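Local structure of ammonium transporter (Kuenenia stuttgartiensis, 6EU6) at the interface of chains A and B. The protein senses ammonium at the membrane through an ammonium-transporter fold and passes the signal on as part of a sensor histidine kinase. Sequence-based numbering; all coordinates share one arbitrary frame. Chains: chain A/B, Ammonium transporter.

Contact 1: the interface of chains A and B. Residues chain A 12, 15, 19, 218, 221, 239; chain B 15, 18-19, 21, 98.
The weakly polar thiol sulfur SG of B:Cys18 is closely held, touched by at least four carbons of chain A: CB, CG and CD2 of A:Phe221 and the methyl CE of A:Met19. No hydrogen bond joins the two sides; this nonpolar part of the trimer's subunit interface packs helices 2-34 and 93-114 of chain B against helices 2-34, 206-226 and 234-261 of chain A. SG lies 3.6 Å from A:Phe221 CD2, directed there by a chi1 of -66° that sets it anti to its carbonyl carbon. The backbone carbonyl of the same cysteine faces the rim of A:Phe218, with O 3.2 Å from CE1, while A:Met19 CE sits over one face of that ring.

A:Phe221 drives its edge into the face of B:Phe21, the planes 83° apart and CE2 3.7 Å from B:Phe21 CG. B:Phe98 brings its edge over one face of A:Phe221 near the rim, CZ to CZ 3.6 Å. Together these rings probably restrict how A:Phe221 can turn. A:Ile239 CG2 rests over one face of B:Phe98, offset toward CD2 and CE2 (3.6 Å from CE2), the side chains crossing at about a right angle.

B:Met15 is bent at chi2 and chi3. Its sulfur lies in the ring plane of A:Trp12 at the indole edge, near CZ3, and meets A:Met19 tip to tip, SD to SD 3.9 Å; the methyl CE of A:Met15 touches B:Met15 SD at 3.9 Å.

Contact 2: the interface of chains A and B. Residues chain A 211, 214-215, 218; chain B 21-22, 24-25, 28-29, 215.
B:Leu25 holds CG anti to its backbone N (chi1 -168°), and A:Phe215 holds its ring anti to the carbonyl carbon (chi1 -80°), so that branch CD1 of the leucine points at the face of the ring. CD1 sits over the ring centre, 3.6 Å from the A:Phe215 centroid, in a CH-pi contact. The other branch, CD2, lies above one face of B:Phe215 in its own chain, offset toward the rim, so the leucine is wedged between equivalent rings of two subunits. The two phenylalanine side chains cross at about a right angle and touch at their tips, CZ of A:Phe215 3.7 Å from CZ of B:Phe215. A:Leu211 crosses B:Leu25 almost perpendicularly, CD2 to CD2 3.7 Å.

A:Phe214 lies along helix 2-34 of chain B. Backbone N of B:Leu25 stands above the centre of its ring, B:Phe21 CE2 lies in plane at its edge, and CE1 is 3.7 Å from B:Gln24 CB. Its tip meets B:Thr28, CE2 to OG1 3.3 Å. That hydroxyl is engaged with its own helix, donating to the carbonyl O of B:Gln24 at 2.7 Å and in the carbonyl plane. B:Ser29 OG likewise donates to B:Leu25 O at 3.1 Å, but from above the carbonyl plane, and packs against A:Leu211 CD2. Both hydroxyls are thus satisfied within a nonpolar seam. An alanine at A:Phe214 would remove the ring and would probably loosen the packing against B:Phe21, B:Gln24 and B:Thr28.

Beside the rings, B:Leu22 CD1 leans obliquely on A:Phe218. Built from helix 206-226 of one subunit and helix 2-34 of the next, with B:Phe215 of that subunit's own helix 206-226, the patch helps hold together the trimer typical of ammonium transporters.

Contact 1: the interface of chains A and B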
loop_
_atom_site.group_PDB
_atom_site.type_symbol
_atom_site.label_atom_id
_atom_site.label_comp_id
_atom_site.label_asym_id
_atom_site.label_seq_id
_atom_site.Cartn_x
_atom_site.Cartn_y
_atom_site.Cartn_z
ATOM N N TRP A 12 11.341 8.729 10.225
ATOM C CA TRP A 12 10.457 9.357 9.248
ATOM C C TRP A 12 11.053 9.227 7.831
ATOM O O TRP A 12 10.366 8.801 6.881
ATOM C CB TRP A 12 10.157 10.786 9.591
ATOM C CG TRP A 12 9.413 11.554 8.491
ATOM C CD1 TRP A 12 9.738 12.785 7.990
ATOM C CD2 TRP A 12 8.238 11.135 7.770
ATOM N NE1 TRP A 12 8.870 13.152 7.025
ATOM C CE2 TRP A 12 7.918 12.177 6.875
ATOM C CE3 TRP A 12 7.427 9.958 7.786
ATOM C CZ2 TRP A 12 6.826 12.100 5.983
ATOM C CZ3 TRP A 12 6.336 9.869 6.891
ATOM C CH2 TRP A 12 6.044 10.963 6.005
ATOM N N MET A 15 10.646 5.683 6.593
ATOM C CA MET A 15 9.221 5.417 6.286
ATOM C C MET A 15 8.802 6.084 4.953
ATOM O O MET A 15 8.166 5.469 4.085
ATOM C CB MET A 15 8.304 5.882 7.419
ATOM C CG MET A 15 7.839 4.798 8.391
ATOM S SD MET A 15 6.927 3.420 7.500
ATOM C CE MET A 15 6.110 3.970 6.015
ATOM N N MET A 19 7.495 4.623 1.341
ATOM C CA MET A 19 6.290 5.064 0.628
ATOM C C MET A 19 6.642 5.404 -0.829
ATOM O O MET A 19 5.883 5.149 -1.772
ATOM C CB MET A 19 5.653 6.278 1.331
ATOM C CG MET A 19 5.172 6.012 2.708
ATOM S SD MET A 19 4.720 7.440 3.680
ATOM C CE MET A 19 3.261 8.021 2.775
ATOM N N PHE A 218 -0.509 8.713 -2.766
ATOM C CA PHE A 218 -0.046 8.220 -1.481
ATOM C C PHE A 218 1.447 8.286 -1.363
ATOM O O PHE A 218 1.960 8.855 -0.440
ATOM C CB PHE A 218 -0.469 6.781 -1.314
ATOM C CG PHE A 218 0.086 6.133 -0.123
ATOM C CD1 PHE A 218 -0.561 6.246 1.110
ATOM C CD2 PHE A 218 1.185 5.334 -0.227
ATOM C CE1 PHE A 218 -0.069 5.595 2.225
ATOM C CE2 PHE A 218 1.746 4.712 0.893
ATOM C CZ PHE A 218 1.112 4.839 2.132
ATOM N N PHE A 221 3.063 11.699 -0.752
ATOM C CA PHE A 221 3.111 12.125 0.628
ATOM C C PHE A 221 4.476 11.907 1.270
ATOM O O PHE A 221 5.010 12.818 2.005
ATOM C CB PHE A 221 2.013 11.464 1.503
ATOM C CG PHE A 221 0.588 11.850 1.134
ATOM C CD1 PHE A 221 0.271 13.124 0.653
ATOM C CD2 PHE A 221 -0.435 10.925 1.237
ATOM C CE1 PHE A 221 -1.035 13.444 0.325
ATOM C CE2 PHE A 221 -1.736 11.247 0.876
ATOM C CZ PHE A 221 -2.019 12.516 0.441
ATOM N N ILE A 239 2.348 17.667 3.778
ATOM C CA ILE A 239 1.410 16.624 3.280
ATOM C C ILE A 239 0.046 17.179 2.913
ATOM O O ILE A 239 -0.523 16.795 1.912
ATOM C CB ILE A 239 1.371 15.497 4.302
ATOM C CG1 ILE A 239 2.711 14.775 4.135
ATOM C CG2 ILE A 239 0.196 14.565 4.042
ATOM C CD1 ILE A 239 3.011 13.592 4.978
ATOM N N MET B 15 1.293 9.805 9.555
ATOM C CA MET B 15 1.431 8.451 8.967
ATOM C C MET B 15 0.064 7.726 8.905
ATOM O O MET B 15 -0.323 7.144 7.883
ATOM C CB MET B 15 2.443 7.601 9.738
ATOM C CG MET B 15 3.846 7.523 9.138
ATOM S SD MET B 15 3.807 6.846 7.386
ATOM C CE MET B 15 2.438 5.745 7.094
ATOM N N CYS B 18 -2.118 9.091 6.213
ATOM C CA CYS B 18 -1.754 8.577 4.917
ATOM C C CYS B 18 -2.294 7.137 4.755
ATOM O O CYS B 18 -2.728 6.746 3.665
ATOM C CB CYS B 18 -0.244 8.575 4.711
ATOM S SG CYS B 18 0.488 10.225 4.656
ATOM N N MET B 19 -2.276 6.346 5.822
ATOM C CA MET B 19 -2.833 4.992 5.715
ATOM C C MET B 19 -4.341 5.071 5.427
ATOM O O MET B 19 -4.914 4.278 4.670
ATOM C CB MET B 19 -2.566 4.188 7.002
ATOM C CG MET B 19 -1.133 3.957 7.300
ATOM S SD MET B 19 -0.753 3.316 8.922
ATOM C CE MET B 19 -1.485 1.661 8.815
ATOM N N PHE B 21 -5.810 7.572 3.908
ATOM C CA PHE B 21 -5.958 7.965 2.503
ATOM C C PHE B 21 -6.002 6.725 1.591
ATOM O O PHE B 21 -6.740 6.641 0.617
ATOM C CB PHE B 21 -4.798 8.907 2.057
ATOM C CG PHE B 21 -4.895 9.292 0.640
ATOM C CD1 PHE B 21 -5.663 10.388 0.250
ATOM C CD2 PHE B 21 -4.243 8.561 -0.320
ATOM C CE1 PHE B 21 -5.717 10.760 -1.102
ATOM C CE2 PHE B 21 -4.335 8.910 -1.670
ATOM C CZ PHE B 21 -5.089 9.995 -2.059
ATOM N N PHE B 98 -5.318 17.209 8.479
ATOM C CA PHE B 98 -5.302 16.301 7.368
ATOM C C PHE B 98 -5.926 14.965 7.753
ATOM O O PHE B 98 -6.636 14.357 6.940
ATOM C CB PHE B 98 -3.877 16.100 6.836
ATOM C CG PHE B 98 -3.826 15.224 5.608
ATOM C CD1 PHE B 98 -4.599 15.516 4.476
ATOM C CD2 PHE B 98 -3.113 14.049 5.617
ATOM C CE1 PHE B 98 -4.636 14.671 3.377
ATOM C CE2 PHE B 98 -3.129 13.202 4.506
ATOM C CZ PHE B 98 -3.878 13.519 3.386
#

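Contact 2: the interface of chains A and B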
loop_
_atom_site.group_PDB
_atom_site.type_symbol
_atom_site.label_atom_id
_atom_site.label_comp_id
_atom_site.label_asym_id
_atom_site.label_seq_id
_atom_site.Cartn_x
_atom_site.Cartn_y
_atom_site.Cartn_z
ATOM N N LEU A 211 -6.211 2.987 -9.756
ATOM C CA LEU A 211 -5.485 2.469 -8.602
ATOM C C LEU A 211 -4.024 3.026 -8.637
ATOM O O LEU A 211 -3.478 3.399 -7.580
ATOM C CB LEU A 211 -5.511 0.944 -8.530
ATOM C CG LEU A 211 -6.899 0.293 -8.374
ATOM C CD1 LEU A 211 -6.821 -1.243 -8.256
ATOM C CD2 LEU A 211 -7.695 0.843 -7.218
ATOM N N PHE A 214 -3.977 6.594 -7.252
ATOM C CA PHE A 214 -4.003 6.592 -5.796
ATOM C C PHE A 214 -2.686 6.197 -5.141
ATOM O O PHE A 214 -2.260 6.792 -4.138
ATOM C CB PHE A 214 -5.125 5.722 -5.263
ATOM C CG PHE A 214 -6.478 6.377 -5.217
ATOM C CD1 PHE A 214 -6.743 7.457 -4.368
ATOM C CD2 PHE A 214 -7.536 5.834 -5.960
ATOM C CE1 PHE A 214 -8.056 8.012 -4.314
ATOM C CE2 PHE A 214 -8.840 6.400 -5.882
ATOM C CZ PHE A 214 -9.055 7.452 -5.021
ATOM N N PHE A 215 -2.007 5.172 -5.680
ATOM C CA PHE A 215 -0.733 4.790 -5.150
ATOM C C PHE A 215 0.295 5.888 -5.287
ATOM O O PHE A 215 1.152 6.091 -4.416
ATOM C CB PHE A 215 -0.112 3.602 -5.905
ATOM C CG PHE A 215 -0.657 2.302 -5.504
ATOM C CD1 PHE A 215 -0.464 1.842 -4.223
ATOM C CD2 PHE A 215 -1.293 1.482 -6.451
ATOM C CE1 PHE A 215 -0.970 0.589 -3.856
ATOM C CE2 PHE A 215 -1.816 0.266 -6.088
ATOM C CZ PHE A 215 -1.684 -0.158 -4.773
ATOM N N PHE A 218 -0.509 8.713 -2.766
ATOM C CA PHE A 218 -0.046 8.220 -1.481
ATOM C C PHE A 218 1.447 8.286 -1.363
ATOM O O PHE A 218 1.960 8.855 -0.440
ATOM C CB PHE A 218 -0.469 6.781 -1.314
ATOM C CG PHE A 218 0.086 6.133 -0.123
ATOM C CD1 PHE A 218 -0.561 6.246 1.110
ATOM C CD2 PHE A 218 1.185 5.334 -0.227
ATOM C CE1 PHE A 218 -0.069 5.595 2.225
ATOM C CE2 PHE A 218 1.746 4.712 0.893
ATOM C CZ PHE A 218 1.112 4.839 2.132
ATOM N N PHE B 21 -5.810 7.572 3.908
ATOM C CA PHE B 21 -5.958 7.965 2.503
ATOM C C PHE B 21 -6.002 6.725 1.591
ATOM O O PHE B 21 -6.740 6.641 0.617
ATOM C CB PHE B 21 -4.798 8.907 2.057
ATOM C CG PHE B 21 -4.895 9.292 0.640
ATOM C CD1 PHE B 21 -5.663 10.388 0.250
ATOM C CD2 PHE B 21 -4.243 8.561 -0.320
ATOM C CE1 PHE B 21 -5.717 10.760 -1.102
ATOM C CE2 PHE B 21 -4.335 8.910 -1.670
ATOM C CZ PHE B 21 -5.089 9.995 -2.059
ATOM N N LEU B 22 -5.148 5.772 1.908
ATOM C CA LEU B 22 -5.052 4.559 1.109
ATOM C C LEU B 22 -6.334 3.679 1.159
ATOM O O LEU B 22 -6.588 2.933 0.209
ATOM C CB LEU B 22 -3.866 3.715 1.589
ATOM C CG LEU B 22 -3.318 2.734 0.570
ATOM C CD1 LEU B 22 -2.797 3.460 -0.635
ATOM C CD2 LEU B 22 -2.196 1.935 1.214
ATOM N N GLN B 24 -9.049 4.976 0.493
ATOM C CA GLN B 24 -9.779 5.459 -0.684
ATOM C C GLN B 24 -9.567 4.499 -1.887
ATOM O O GLN B 24 -10.451 4.271 -2.752
ATOM C CB GLN B 24 -9.331 6.876 -1.057
ATOM C CG GLN B 24 -9.674 7.918 -0.019
ATOM C CD GLN B 24 -11.174 8.241 -0.008
ATOM O OE1 GLN B 24 -11.763 8.743 -0.996
ATOM N NE2 GLN B 24 -11.803 7.878 1.048
ATOM N N LEU B 25 -8.343 4.036 -1.992
ATOM C CA LEU B 25 -7.988 2.971 -2.960
ATOM C C LEU B 25 -8.682 1.646 -2.619
ATOM O O LEU B 25 -9.220 0.969 -3.512
ATOM C CB LEU B 25 -6.468 2.833 -2.958
ATOM C CG LEU B 25 -5.793 2.013 -4.067
ATOM C CD1 LEU B 25 -4.299 2.257 -4.023
ATOM C CD2 LEU B 25 -6.024 0.551 -3.906
ATOM N N THR B 28 -12.166 1.892 -3.705
ATOM C CA THR B 28 -12.211 1.836 -5.177
ATOM C C THR B 28 -12.126 0.348 -5.639
ATOM O O THR B 28 -12.955 -0.130 -6.421
ATOM C CB THR B 28 -11.054 2.618 -5.800
ATOM O OG1 THR B 28 -11.084 3.986 -5.342
ATOM C CG2 THR B 28 -11.202 2.562 -7.363
ATOM N N SER B 29 -11.172 -0.410 -5.073
ATOM C CA SER B 29 -11.042 -1.827 -5.494
ATOM C C SER B 29 -12.228 -2.635 -5.085
ATOM O O SER B 29 -12.644 -3.498 -5.839
ATOM C CB SER B 29 -9.827 -2.514 -4.911
ATOM O OG SER B 29 -8.799 -1.639 -5.078
ATOM N N PHE B 215 -6.725 -3.835 1.766
ATOM C CA PHE B 215 -6.368 -2.450 1.855
ATOM C C PHE B 215 -7.154 -1.726 2.923
ATOM O O PHE B 215 -6.645 -0.836 3.616
ATOM C CB PHE B 215 -6.689 -1.674 0.567
ATOM C CG PHE B 215 -5.688 -1.852 -0.490
ATOM C CD1 PHE B 215 -4.404 -1.400 -0.303
ATOM C CD2 PHE B 215 -6.062 -2.398 -1.730
ATOM C CE1 PHE B 215 -3.460 -1.555 -1.327
ATOM C CE2 PHE B 215 -5.134 -2.579 -2.725
ATOM C CZ PHE B 215 -3.821 -2.189 -2.500
#

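Contact 1 and contact 2 are neighbouring stretches of one subunit seam, the centres of their C-alpha atoms about 12 Å apart. Both pack helix 206-226 of chain A against helix 2-34 of chain B, and A:Phe218 and B:Phe21 belong to each, so the two patches run into each other without a break. Contact 1 adds A:Ile239 of helix 234-261, B:Phe98 of helix 93-114 and the first helix of chain A; contact 2 brings in B:Phe215. With three copies in the assembly, the seam recurs around the trimer. Its nonpolar character would fit a stable association within the membrane, though the structure alone does not show whether signalling moves it.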